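Local coordinates for protein cellulase (Uncultured bacterium, PDB 6XSO) that hydrolyses internal beta-1,4-glucan linkages as a family 5 (GH5_4) endoglucanase of broad specificity, probably also acting on related plant polysaccharides such as xylan, at residues A[24-27]-A[28-31]; A[308-311]-A[312-316]; A[319-322]-A[323-327]; A[363-366]-A[367-370]. All coordinates share one frame; numbering follows the deposited sequence.

Contact 1: A[24-27]-A[28-31]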
ATOM      1  N   ASN A  24      -7.985 -13.386  -7.814  1.00 22.88           N
ATOM      2  CA  ASN A  24      -7.185 -13.557  -9.026  1.00 22.97           C
ATOM      3  C   ASN A  24      -6.278 -12.358  -9.277  1.00 21.53           C
ATOM      4  O   ASN A  24      -5.140 -12.531  -9.738  1.00 23.37           O
ATOM      5  CB  ASN A  24      -8.090 -13.827 -10.221  1.00 23.81           C
ATOM      6  CG  ASN A  24      -8.527 -15.277 -10.290  1.00 29.00           C
ATOM      7  OD1 ASN A  24      -7.766 -16.181  -9.937  1.00 31.58           O
ATOM      8  ND2 ASN A  24      -9.754 -15.508 -10.736  1.00 29.18           N
ATOM      9  N   ALA A  25      -6.755 -11.139  -9.004  1.00 21.28           N
ATOM     10  CA  ALA A  25      -5.898  -9.970  -9.191  1.00 23.14           C
ATOM     11  C   ALA A  25      -4.615 -10.110  -8.386  1.00 21.57           C
ATOM     12  O   ALA A  25      -3.509  -9.893  -8.898  1.00 20.77           O
ATOM     13  CB  ALA A  25      -6.624  -8.701  -8.761  1.00 24.76           C
ATOM     14  N   VAL A  26      -4.748 -10.501  -7.121  1.00 21.00           N
ATOM     15  CA  VAL A  26      -3.601 -10.557  -6.224  1.00 19.76           C
ATOM     16  C   VAL A  26      -2.630 -11.636  -6.672  1.00 21.38           C
ATOM     17  O   VAL A  26      -1.412 -11.433  -6.678  1.00 21.41           O
ATOM     18  CB  VAL A  26      -4.101 -10.749  -4.780  1.00 20.10           C
ATOM     19  CG1 VAL A  26      -2.941 -11.066  -3.849  1.00 20.74           C
ATOM     20  CG2 VAL A  26      -4.857  -9.503  -4.314  1.00 20.36           C
ATOM     21  N   LYS A  27      -3.145 -12.778  -7.117  1.00 22.01           N
ATOM     22  CA  LYS A  27      -2.264 -13.782  -7.703  1.00 22.87           C
ATOM     23  C   LYS A  27      -1.576 -13.252  -8.955  1.00 23.84           C
ATOM     24  O   LYS A  27      -0.377 -13.486  -9.167  1.00 25.02           O
ATOM     25  CB  LYS A  27      -3.078 -15.030  -8.051  1.00 23.62           C
ATOM     26  CG  LYS A  27      -2.334 -16.092  -8.847  1.00 33.44           C
ATOM     27  CD  LYS A  27      -3.273 -17.244  -9.212  1.00 47.31           C
ATOM     28  CE  LYS A  27      -2.612 -18.248 -10.160  1.00 63.30           C
ATOM     29  NZ  LYS A  27      -2.292 -17.649 -11.492  1.00 74.46           N
ATOM     30  N   ASN A  28      -2.322 -12.553  -9.811  1.00 22.15           N
ATOM     31  CA  ASN A  28      -1.781 -12.147 -11.105  1.00 23.31           C
ATOM     32  C   ASN A  28      -0.812 -10.976 -10.996  1.00 23.68           C
ATOM     33  O   ASN A  28      -0.087 -10.708 -11.962  1.00 24.40           O
ATOM     34  CB  ASN A  28      -2.900 -11.799 -12.084  1.00 23.77           C
ATOM     35  CG  ASN A  28      -3.681 -13.004 -12.517  1.00 25.86           C
ATOM     36  OD1 ASN A  28      -3.170 -14.116 -12.509  1.00 28.94           O
ATOM     37  ND2 ASN A  28      -4.923 -12.791 -12.921  1.00 25.05           N
ATOM     38  N   MET A  29      -0.790 -10.283  -9.854  1.00 23.24           N
ATOM     39  CA  MET A  29       0.168  -9.204  -9.654  1.00 23.48           C
ATOM     40  C   MET A  29       1.617  -9.687  -9.681  1.00 22.71           C
ATOM     41  O   MET A  29       2.523  -8.897  -9.982  1.00 21.52           O
ATOM     42  CB  MET A  29      -0.067  -8.541  -8.306  1.00 20.05           C
ATOM     43  CG  MET A  29      -1.279  -7.643  -8.253  1.00 22.72           C
ATOM     44  SD  MET A  29      -1.722  -7.157  -6.574  1.00 21.16           S
ATOM     45  CE  MET A  29      -3.221  -6.217  -6.891  1.00 24.01           C
ATOM     46  N   GLY A  30       1.869 -10.963  -9.415  1.00 21.79           N
ATOM     47  CA  GLY A  30       3.250 -11.421  -9.402  1.00 22.75           C
ATOM     48  C   GLY A  30       4.014 -10.798  -8.245  1.00 19.79           C
ATOM     49  O   GLY A  30       3.551 -10.787  -7.097  1.00 21.59           O
ATOM     50  N   VAL A  31       5.202 -10.275  -8.554  1.00 21.67           N
ATOM     51  CA  VAL A  31       5.987  -9.505  -7.598  1.00 20.16           C
ATOM     52  C   VAL A  31       5.882  -8.031  -7.958  1.00 19.29           C
ATOM     53  O   VAL A  31       5.993  -7.662  -9.130  1.00 20.15           O
ATOM     54  CB  VAL A  31       7.466  -9.924  -7.495  1.00 23.80           C
ATOM     55  CG1 VAL A  31       7.574 -11.194  -6.686  1.00 25.78           C
ATOM     56  CG2 VAL A  31       8.114 -10.043  -8.864  1.00 24.49           C
TER
HETATM   57  O   HOH W   1       1.316 -12.366  -6.512  1.00 23.37           O
HETATM   58  O   HOH W   2      -0.839 -15.477 -12.581  1.00 39.88           O
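Met29 folds back over the last turn of helix 22-28 and meets Ala25 and Val26, just where the chain leaves that helix for strand 31-34, the first strand of the eight-stranded parallel TIM barrel. The backbone illustrates how a helix runs out. Asn28 N makes a regular hydrogen bond to Asn24 O (2.8 Å), but Met29 N divides itself weakly between Ala25 O and Val26 O. Gly30 N manages a weak bond of 3.4 Å to Lys27 O, and Gly30 then departs from helical geometry with a positive phi (67°), a value that favours glycine.

The Met29 side chain can be followed atom by atom. Met29 CB lies 3.6 Å from Val26 O. Met29 CG points opposite its own carbonyl carbon (chi1 -75°), which brings it to 3.2 Å from Ala25 O. Beyond CG the chain runs extended: Met29 SD rests beside Val26 CA at 3.9 Å, and Met29 CE ends in loose apolar contact with Val26 CG2 at 4.5 Å. Ala345 and Phe347 of strand 345-349, with Tyr116, touch the same side chain, which is buried between helix and barrel. With an alanine here, a gap would probably open between the helix end and these strands, leaving Val26 CG2 without its methyl partner.

The exposed flank is polar. Glu20 accepts from Asn28 ND2, while Lys27 bends at its last torsion (chi4 -65°), and a single water accepts from Lys27 NZ and donates to Asn28 OD1 at 2.7 Å.

Contact 2: A[308-311]-A[312-316]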
ATOM      1  N   GLU A 308       3.971  -3.409   1.427  1.00 17.30           N
ATOM      2  CA  GLU A 308       5.343  -2.963   1.581  1.00 16.98           C
ATOM      3  C   GLU A 308       6.087  -4.054   2.318  1.00 17.07           C
ATOM      4  O   GLU A 308       5.576  -4.597   3.298  1.00 17.81           O
ATOM      5  CB  GLU A 308       5.487  -1.707   2.454  1.00 17.63           C
ATOM      6  CG  GLU A 308       4.741  -0.489   1.951  1.00 17.15           C
ATOM      7  CD  GLU A 308       4.886   0.716   2.849  1.00 17.90           C
ATOM      8  OE1 GLU A 308       5.765   0.713   3.753  1.00 19.15           O
ATOM      9  OE2 GLU A 308       4.138   1.698   2.611  1.00 19.51           O
ATOM     10  N   TRP A 309       7.295  -4.373   1.844  1.00 17.50           N
ATOM     11  CA  TRP A 309       8.194  -5.202   2.631  1.00 18.55           C
ATOM     12  C   TRP A 309       9.642  -4.892   2.290  1.00 19.34           C
ATOM     13  O   TRP A 309       9.960  -4.327   1.239  1.00 18.89           O
ATOM     14  CB  TRP A 309       7.934  -6.697   2.437  1.00 18.28           C
ATOM     15  CG  TRP A 309       8.297  -7.206   1.041  1.00 17.05           C
ATOM     16  CD1 TRP A 309       7.631  -6.933  -0.125  1.00 19.02           C
ATOM     17  CD2 TRP A 309       9.388  -8.069   0.684  1.00 17.91           C
ATOM     18  NE1 TRP A 309       8.243  -7.569  -1.185  1.00 17.92           N
ATOM     19  CE2 TRP A 309       9.316  -8.271  -0.715  1.00 18.06           C
ATOM     20  CE3 TRP A 309      10.416  -8.681   1.402  1.00 19.73           C
ATOM     21  CZ2 TRP A 309      10.222  -9.066  -1.399  1.00 18.08           C
ATOM     22  CZ3 TRP A 309      11.314  -9.489   0.716  1.00 18.73           C
ATOM     23  CH2 TRP A 309      11.208  -9.667  -0.667  1.00 20.05           C
ATOM     24  N   SER A 310      10.505  -5.276   3.232  1.00 19.59           N
ATOM     25  CA  SER A 310      11.964  -5.286   3.160  1.00 19.38           C
ATOM     26  C   SER A 310      12.353  -5.907   4.504  1.00 20.41           C
ATOM     27  O   SER A 310      11.564  -6.662   5.087  1.00 22.39           O
ATOM     28  CB  SER A 310      12.559  -3.916   2.909  1.00 19.85           C
ATOM     29  OG  SER A 310      13.976  -4.053   2.771  1.00 20.60           O
ATOM     30  N   THR A 311      13.538  -5.609   5.024  1.00 21.35           N
ATOM     31  CA  THR A 311      13.896  -6.047   6.365  1.00 20.71           C
ATOM     32  C   THR A 311      13.826  -4.861   7.313  1.00 22.09           C
ATOM     33  O   THR A 311      13.655  -3.712   6.900  1.00 22.56           O
ATOM     34  CB  THR A 311      15.299  -6.648   6.423  1.00 21.70           C
ATOM     35  OG1 THR A 311      16.250  -5.612   6.149  1.00 26.40           O
ATOM     36  CG2 THR A 311      15.432  -7.776   5.434  1.00 22.62           C
ATOM     37  N   SER A 312      13.998  -5.149   8.603  1.00 23.23           N
ATOM     38  CA  SER A 312      13.840  -4.122   9.621  1.00 22.24           C
ATOM     39  C   SER A 312      14.881  -3.020   9.511  1.00 25.89           C
ATOM     40  O   SER A 312      14.660  -1.926  10.033  1.00 25.73           O
ATOM     41  CB  SER A 312      13.930  -4.760  11.007  1.00 23.32           C
ATOM     42  OG  SER A 312      15.235  -5.275  11.236  1.00 24.93           O
ATOM     43  N   ASN A 313      16.001  -3.270   8.839  1.00 24.74           N
ATOM     44  CA  ASN A 313      17.051  -2.273   8.698  1.00 22.84           C
ATOM     45  C   ASN A 313      16.990  -1.525   7.365  1.00 23.78           C
ATOM     46  O   ASN A 313      17.955  -0.850   7.001  1.00 24.99           O
ATOM     47  CB  ASN A 313      18.417  -2.934   8.897  1.00 23.61           C
ATOM     48  CG  ASN A 313      18.673  -3.320  10.349  1.00 25.66           C
ATOM     49  OD1 ASN A 313      18.298  -2.605  11.289  1.00 27.77           O
ATOM     50  ND2 ASN A 313      19.319  -4.464  10.543  1.00 26.32           N
ATOM     51  N   VAL A 314      15.861  -1.595   6.661  1.00 23.35           N
ATOM     52  CA  VAL A 314      15.720  -0.916   5.373  1.00 24.96           C
ATOM     53  C   VAL A 314      16.114   0.558   5.458  1.00 26.04           C
ATOM     54  O   VAL A 314      16.724   1.103   4.531  1.00 30.84           O
ATOM     55  CB  VAL A 314      14.287  -1.106   4.829  1.00 28.60           C
ATOM     56  CG1 VAL A 314      13.246  -0.449   5.723  1.00 30.08           C
ATOM     57  CG2 VAL A 314      14.197  -0.598   3.387  1.00 31.75           C
ATOM     58  N   ASP A 315      15.769   1.227   6.554  1.00 27.55           N
ATOM     59  CA  ASP A 315      16.017   2.660   6.696  1.00 29.43           C
ATOM     60  C   ASP A 315      17.158   2.964   7.661  1.00 33.54           C
ATOM     61  O   ASP A 315      17.342   4.124   8.047  1.00 36.69           O
ATOM     62  CB  ASP A 315      14.735   3.382   7.141  1.00 42.27           C
ATOM     63  CG  ASP A 315      13.785   3.695   5.975  1.00 44.29           C
ATOM     64  OD1 ASP A 315      14.158   3.511   4.801  1.00 41.57           O
ATOM     65  OD2 ASP A 315      12.652   4.145   6.234  1.00 57.11           O
ATOM     66  N   ALA A 316      17.922   1.959   8.071  1.00 28.46           N
ATOM     67  CA  ALA A 316      18.982   2.171   9.042  1.00 34.14           C
ATOM     68  C   ALA A 316      20.237   2.685   8.345  1.00 30.96           C
ATOM     69  O   ALA A 316      20.397   2.574   7.127  1.00 35.03           O
ATOM     70  CB  ALA A 316      19.293   0.868   9.786  1.00 34.64           C
TER
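From Thr311 to Val314 the backbone closes a type I beta turn, and a second one follows directly from Asn313 to Ala316; together they shape the first part of the loop that leaves the seventh strand (304-309) of the TIM barrel. Val314 N donates to Thr311 O at 3.1 Å, approaching from well above the carbonyl plane (53° out of it), and the second turn is closed by Ala316 N on Asn313 O at 3.0 Å. In family 5 enzymes the end of this strand carries the nucleophilic glutamate, a place consistent with that of Glu308, which is salt-bridged to Arg80.

The isopropyl group of Val314 reaches back over the turn with its two branches doing different work. Val314 CG1 sits between backbone N and carbonyl carbon, a setting (chi1 64°) that turns it over Thr311 O, 3.5 Å away. Val314 CG2 instead lies against Ser310, 3.5 Å from OG and 3.7 Å from CB. The Ser310 hydroxyl thus touches a methyl group inside the loop while hydrogen-bonding to Tyr348 OH of the neighbouring strand 345-349.

On the Thr311 side the polar ends look onward along the chain: Thr311 OG1 and Asn313 ND2 both bond to the carboxylate of Asp320. These two side chains hardly meet each other, Thr311 OG1 coming no nearer to Asn313 CB than 4.4 Å.

Contact 3: A[319-322]-A[323-327]. With LMR ((2S)-2-hydroxybutanedioic acid), chain C.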
ATOM      1  N   THR A 319      22.213  -0.892   6.326  1.00 26.89           N
ATOM      2  CA  THR A 319      21.100  -1.740   5.951  1.00 23.76           C
ATOM      3  C   THR A 319      21.544  -3.202   5.946  1.00 24.93           C
ATOM      4  O   THR A 319      22.741  -3.511   6.004  1.00 25.75           O
ATOM      5  CB  THR A 319      20.607  -1.401   4.557  1.00 27.62           C
ATOM      6  OG1 THR A 319      21.644  -1.719   3.613  1.00 29.14           O
ATOM      7  CG2 THR A 319      20.230   0.070   4.443  1.00 29.35           C
ATOM      8  N   ASP A 320      20.560  -4.113   5.887  1.00 23.20           N
ATOM      9  CA  ASP A 320      20.902  -5.527   5.740  1.00 24.38           C
ATOM     10  C   ASP A 320      21.431  -5.836   4.344  1.00 24.79           C
ATOM     11  O   ASP A 320      22.214  -6.775   4.175  1.00 22.29           O
ATOM     12  CB  ASP A 320      19.696  -6.404   6.062  1.00 21.51           C
ATOM     13  CG  ASP A 320      19.286  -6.315   7.504  1.00 22.74           C
ATOM     14  OD1 ASP A 320      20.168  -6.253   8.383  1.00 24.43           O
ATOM     15  OD2 ASP A 320      18.070  -6.260   7.765  1.00 24.03           O
ATOM     16  N   TYR A 321      21.045  -5.054   3.338  1.00 24.44           N
ATOM     17  CA  TYR A 321      21.621  -5.236   2.004  1.00 22.67           C
ATOM     18  C   TYR A 321      23.137  -5.057   2.021  1.00 24.13           C
ATOM     19  O   TYR A 321      23.872  -5.775   1.321  1.00 25.52           O
ATOM     20  CB  TYR A 321      20.936  -4.232   1.062  1.00 23.32           C
ATOM     21  CG  TYR A 321      21.454  -4.232  -0.337  1.00 24.22           C
ATOM     22  CD1 TYR A 321      21.018  -5.177  -1.257  1.00 25.94           C
ATOM     23  CD2 TYR A 321      22.388  -3.290  -0.751  1.00 30.10           C
ATOM     24  CE1 TYR A 321      21.498  -5.181  -2.551  1.00 24.35           C
ATOM     25  CE2 TYR A 321      22.872  -3.289  -2.046  1.00 31.73           C
ATOM     26  CZ  TYR A 321      22.415  -4.237  -2.943  1.00 26.92           C
ATOM     27  OH  TYR A 321      22.881  -4.239  -4.236  1.00 30.29           O
ATOM     28  N   ASP A 322      23.628  -4.110   2.818  1.00 25.01           N
ATOM     29  CA  ASP A 322      25.057  -3.881   2.936  1.00 24.46           C
ATOM     30  C   ASP A 322      25.710  -4.847   3.919  1.00 25.82           C
ATOM     31  O   ASP A 322      26.789  -5.383   3.643  1.00 27.14           O
ATOM     32  CB  ASP A 322      25.313  -2.439   3.386  1.00 32.17           C
ATOM     33  CG  ASP A 322      25.135  -1.431   2.258  1.00 49.37           C
ATOM     34  OD1 ASP A 322      25.249  -1.819   1.075  1.00 46.31           O
ATOM     35  OD2 ASP A 322      24.885  -0.246   2.559  1.00 60.13           O
ATOM     36  N   ALA A 323      25.064  -5.097   5.055  1.00 24.09           N
ATOM     37  CA  ALA A 323      25.734  -5.791   6.144  1.00 27.25           C
ATOM     38  C   ALA A 323      25.627  -7.307   6.081  1.00 21.84           C
ATOM     39  O   ALA A 323      26.505  -7.991   6.624  1.00 23.12           O
ATOM     40  CB  ALA A 323      25.168  -5.342   7.493  1.00 25.11           C
ATOM     41  N   ARG A 324      24.561  -7.845   5.495  1.00 23.67           N
ATOM     42  CA  ARG A 324      24.301  -9.288   5.494  1.00 23.80           C
ATOM     43  C   ARG A 324      23.514  -9.631   4.231  1.00 23.59           C
ATOM     44  O   ARG A 324      22.376 -10.114   4.273  1.00 21.93           O
ATOM     45  CB  ARG A 324      23.597  -9.712   6.783  1.00 21.36           C
ATOM     46  CG  ARG A 324      22.360  -8.898   7.183  1.00 20.05           C
ATOM     47  CD  ARG A 324      21.876  -9.166   8.626  1.00 23.32           C
ATOM     48  NE  ARG A 324      22.945  -8.916   9.581  1.00 23.54           N
ATOM     49  CZ  ARG A 324      23.288  -7.717  10.043  1.00 23.96           C
ATOM     50  NH1 ARG A 324      22.620  -6.632   9.656  1.00 26.31           N
ATOM     51  NH2 ARG A 324      24.320  -7.597  10.873  1.00 28.58           N
ATOM     52  N   LYS A 325      24.127  -9.344   3.078  1.00 23.11           N
ATOM     53  CA  LYS A 325      23.410  -9.401   1.812  1.00 22.06           C
ATOM     54  C   LYS A 325      22.934 -10.809   1.498  1.00 22.00           C
ATOM     55  O   LYS A 325      21.780 -11.002   1.088  1.00 22.37           O
ATOM     56  CB  LYS A 325      24.293  -8.869   0.686  1.00 24.07           C
ATOM     57  CG  LYS A 325      23.602  -8.869  -0.687  1.00 25.32           C
ATOM     58  CD  LYS A 325      24.538  -8.395  -1.781  1.00 29.92           C
ATOM     59  CE  LYS A 325      24.789  -6.887  -1.716  1.00 39.86           C
ATOM     60  NZ  LYS A 325      25.359  -6.384  -3.019  1.00 41.37           N
ATOM     61  N   SER A 326      23.793 -11.808   1.691  1.00 24.16           N
ATOM     62  CA  SER A 326      23.374 -13.170   1.384  1.00 23.95           C
ATOM     63  C   SER A 326      22.220 -13.614   2.270  1.00 22.92           C
ATOM     64  O   SER A 326      21.268 -14.235   1.785  1.00 24.19           O
ATOM     65  CB  SER A 326      24.539 -14.137   1.530  1.00 28.58           C
ATOM     66  OG  SER A 326      24.066 -15.460   1.319  1.00 30.07           O
ATOM     67  N   LEU A 327      22.288 -13.322   3.576  1.00 22.79           N
ATOM     68  CA  LEU A 327      21.166 -13.663   4.448  1.00 22.86           C
ATOM     69  C   LEU A 327      19.898 -12.943   4.000  1.00 21.34           C
ATOM     70  O   LEU A 327      18.803 -13.527   3.998  1.00 22.02           O
ATOM     71  CB  LEU A 327      21.482 -13.302   5.896  1.00 25.75           C
ATOM     72  CG  LEU A 327      20.487 -13.836   6.920  1.00 24.96           C
ATOM     73  CD1 LEU A 327      20.581 -15.353   7.085  1.00 28.43           C
ATOM     74  CD2 LEU A 327      20.716 -13.149   8.261  1.00 27.03           C
TER
HETATM   75  C1  LMR C 401      24.595 -12.781   9.492  1.00 44.92           C
HETATM   76  O1A LMR C 401      24.983 -11.572   9.603  1.00 43.06           O
HETATM   77  O1B LMR C 401      23.983 -13.358  10.424  1.00 62.98           O
HETATM   78  C2  LMR C 401      24.867 -13.564   8.204  1.00 40.64           C
HETATM   79  O2  LMR C 401      25.736 -12.748   7.474  1.00 40.26           O
HETATM   80  C3  LMR C 401      25.465 -14.933   8.460  1.00 40.87           C
HETATM   81  C4  LMR C 401      25.900 -15.530   7.119  1.00 43.98           C
HETATM   82  O4A LMR C 401      26.733 -16.478   7.102  1.00 38.19           O
HETATM   83  O4B LMR C 401      25.446 -15.092   6.022  1.00 43.65           O
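The backbone makes a short helical turn, Ala323 N bonding to Thr319 O (3.0 Å) and Arg324 N to Asp320 O (2.9 Å), before Arg324 leaves helical angles at the N-cap position of helix 325-341. Thr319 OG1 caps the first turn, accepting from Asp322 N at 3.2 Å.

Arg324 bends at chi3 (56°), which swings its guanidinium back to Asp320. Arg324 NH1 meets Asp320 OD1 at 2.8 Å in a salt bridge, the oxygen near the guanidinium plane although the two flat groups stand 80° apart. Asp320 OD1 also bonds Asn313 ND2, and OD2 bonds Thr311 OG1. Arg324 NE makes a weak bond of 3.3 Å to O1A of (2S)-2-hydroxybutanedioic acid. With a leucine here, Asp320 would probably keep those two neutral partners but lose its positive mate, and the ligand carboxylate its weak donor.

Lys325 CE lies over one face of the Tyr321 ring, a CH-pi contact 3.9 Å from the centroid; Tyr321 OH hydrogen-bonds to Asp367 and Lys325 NZ forms a salt bridge with it. Tyr321 O, buried here, has no hydrogen-bond partner in the model; Lys325 CB packs 3.2 Å from it. This is a capped helical turn kinked into the helix after the seventh TIM-barrel strand.

Contact 4: A[363-366]-A[367-370]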
ATOM      1  N   PHE A 363      18.884  -0.072 -12.562  1.00 23.74           N
ATOM      2  CA  PHE A 363      18.826  -0.581 -11.202  1.00 22.07           C
ATOM      3  C   PHE A 363      20.142  -0.274 -10.486  1.00 26.28           C
ATOM      4  O   PHE A 363      21.211  -0.701 -10.931  1.00 27.21           O
ATOM      5  CB  PHE A 363      18.602  -2.101 -11.189  1.00 24.14           C
ATOM      6  CG  PHE A 363      17.258  -2.544 -11.697  1.00 21.54           C
ATOM      7  CD1 PHE A 363      16.130  -2.467 -10.910  1.00 24.26           C
ATOM      8  CD2 PHE A 363      17.144  -3.092 -12.960  1.00 22.58           C
ATOM      9  CE1 PHE A 363      14.908  -2.886 -11.385  1.00 22.47           C
ATOM     10  CE2 PHE A 363      15.918  -3.524 -13.431  1.00 22.46           C
ATOM     11  CZ  PHE A 363      14.809  -3.419 -12.643  1.00 22.79           C
ATOM     12  N   ASN A 364      20.075   0.453  -9.380  1.00 24.20           N
ATOM     13  CA  ASN A 364      21.227   0.564  -8.497  1.00 25.32           C
ATOM     14  C   ASN A 364      21.320  -0.593  -7.510  1.00 22.40           C
ATOM     15  O   ASN A 364      22.367  -0.766  -6.871  1.00 26.89           O
ATOM     16  CB  ASN A 364      21.227   1.909  -7.767  1.00 28.96           C
ATOM     17  CG  ASN A 364      20.025   2.085  -6.875  1.00 29.53           C
ATOM     18  OD1 ASN A 364      18.903   2.164  -7.356  1.00 27.92           O
ATOM     19  ND2 ASN A 364      20.253   2.141  -5.559  1.00 29.46           N
ATOM     20  N   GLN A 365      20.284  -1.420  -7.407  1.00 22.62           N
ATOM     21  CA  GLN A 365      20.368  -2.712  -6.717  1.00 22.88           C
ATOM     22  C   GLN A 365      19.923  -3.804  -7.694  1.00 22.42           C
ATOM     23  O   GLN A 365      18.909  -4.482  -7.481  1.00 22.77           O
ATOM     24  CB  GLN A 365      19.566  -2.712  -5.423  1.00 20.01           C
ATOM     25  CG  GLN A 365      19.931  -1.562  -4.476  1.00 23.19           C
ATOM     26  CD  GLN A 365      19.109  -1.572  -3.202  1.00 24.69           C
ATOM     27  OE1 GLN A 365      17.906  -1.844  -3.227  1.00 23.36           O
ATOM     28  NE2 GLN A 365      19.765  -1.313  -2.074  1.00 27.42           N
ATOM     29  N   ALA A 366      20.703  -3.983  -8.762  1.00 23.39           N
ATOM     30  CA  ALA A 366      20.334  -4.957  -9.786  1.00 24.40           C
ATOM     31  C   ALA A 366      20.269  -6.359  -9.215  1.00 24.17           C
ATOM     32  O   ALA A 366      19.373  -7.136  -9.567  1.00 24.42           O
ATOM     33  CB  ALA A 366      21.321  -4.918 -10.949  1.00 23.83           C
ATOM     34  N   ASP A 367      21.209  -6.702  -8.330  1.00 23.49           N
ATOM     35  CA  ASP A 367      21.222  -8.041  -7.755  1.00 23.85           C
ATOM     36  C   ASP A 367      19.939  -8.326  -6.972  1.00 24.94           C
ATOM     37  O   ASP A 367      19.344  -9.403  -7.122  1.00 23.07           O
ATOM     38  CB  ASP A 367      22.497  -8.268  -6.931  1.00 25.00           C
ATOM     39  CG  ASP A 367      22.766  -7.187  -5.893  1.00 23.68           C
ATOM     40  OD1 ASP A 367      22.021  -6.192  -5.756  1.00 25.49           O
ATOM     41  OD2 ASP A 367      23.779  -7.366  -5.180  1.00 29.49           O
ATOM     42  N   LEU A 368      19.473  -7.362  -6.174  1.00 22.26           N
ATOM     43  CA  LEU A 368      18.254  -7.566  -5.396  1.00 19.73           C
ATOM     44  C   LEU A 368      17.017  -7.619  -6.284  1.00 21.75           C
ATOM     45  O   LEU A 368      16.128  -8.452  -6.063  1.00 21.58           O
ATOM     46  CB  LEU A 368      18.132  -6.459  -4.359  1.00 19.75           C
ATOM     47  CG  LEU A 368      16.874  -6.537  -3.494  1.00 19.58           C
ATOM     48  CD1 LEU A 368      16.713  -7.806  -2.722  1.00 21.06           C
ATOM     49  CD2 LEU A 368      16.884  -5.358  -2.526  1.00 20.28           C
ATOM     50  N   ALA A 369      16.937  -6.743  -7.288  1.00 20.94           N
ATOM     51  CA  ALA A 369      15.800  -6.776  -8.201  1.00 21.91           C
ATOM     52  C   ALA A 369      15.685  -8.139  -8.864  1.00 22.51           C
ATOM     53  O   ALA A 369      14.597  -8.730  -8.914  1.00 22.15           O
ATOM     54  CB  ALA A 369      15.946  -5.662  -9.236  1.00 22.69           C
ATOM     55  N   GLU A 370      16.812  -8.663  -9.357  1.00 20.88           N
ATOM     56  CA  GLU A 370      16.805  -9.967 -10.005  1.00 21.81           C
ATOM     57  C   GLU A 370      16.462 -11.058  -9.006  1.00 23.08           C
ATOM     58  O   GLU A 370      15.752 -12.011  -9.343  1.00 23.02           O
ATOM     59  CB  GLU A 370      18.157 -10.254 -10.668  1.00 24.19           C
ATOM     60  CG  GLU A 370      18.154 -11.595 -11.384  1.00 34.61           C
ATOM     61  CD  GLU A 370      19.286 -11.772 -12.383  1.00 44.00           C
ATOM     62  OE1 GLU A 370      20.194 -10.916 -12.437  1.00 31.23           O
ATOM     63  OE2 GLU A 370      19.254 -12.784 -13.114  1.00 45.03           O
TER
HETATM   64  O   HOH W   3      20.854  -8.578 -12.044  1.00 25.29           O
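Phe363 receives the methyl group of Ala369 over one face of its ring: CB stands 4.0 Å from the centroid, 28° off the normal, and closest to CD1 at 3.6 Å. This CH-pi contact joins the loop before helix 366-377 to the helix's first turn. Next to it Gln365 and Leu368 run side by side, Gln365 OE1 lying 3.7 Å from Leu368 CD2.

The backbone positions both pairs. Gln365 occupies the N-cap place, and its carbonyl O accepts from Ala369 N in a nearly linear bond (3.0 Å, 170°); Ala366 O takes Glu370 N likewise at 3.0 Å. A water adds a weak bond to Ala366 O and also donates to Glu370 OE1. Further out, Met70 and Met71 of helix 66-73 pack on the Phe363 side chain, and Leu352 N donates to Gln365 OE1.

Asp367 holds its carboxylate between backbone N and carbonyl carbon (chi1 52°), curling OD1 toward Leu368 N for a weak bond of 2.8 Å; the same oxygen bonds to Tyr321 OH, and OD2 forms a salt bridge with Lys325 NZ. Lying in the first turn, the carboxylate is near the amino end of the helix, whose dipole would probably favour its negative charge, as the lysine would.

Contacts 2, 3 and 4 form a chain of touching neighbours, whereas contact 1 stands apart. Asp320 joins contact 3 to contact 2, whose centres are 11 Å apart: Asp320 OD2 lies 2.5 Å from Thr311 OG1 and Asp320 OD1 2.9 Å from Asn313 ND2, both probable hydrogen bonds. Asp367 ties contact 4 to contact 3 through Tyr321 OH (2.6 Å from OD1) and Lys325 NZ (2.9 Å from OD2). Contact 1 lies where the barrel strands begin, its centre 23 Å from that of contact 2, which starts at the strand end with Glu308. The bound hydroxybutanedioic acid touches contact 3. The side chain of Asp367 is about 14 Å from this ligand.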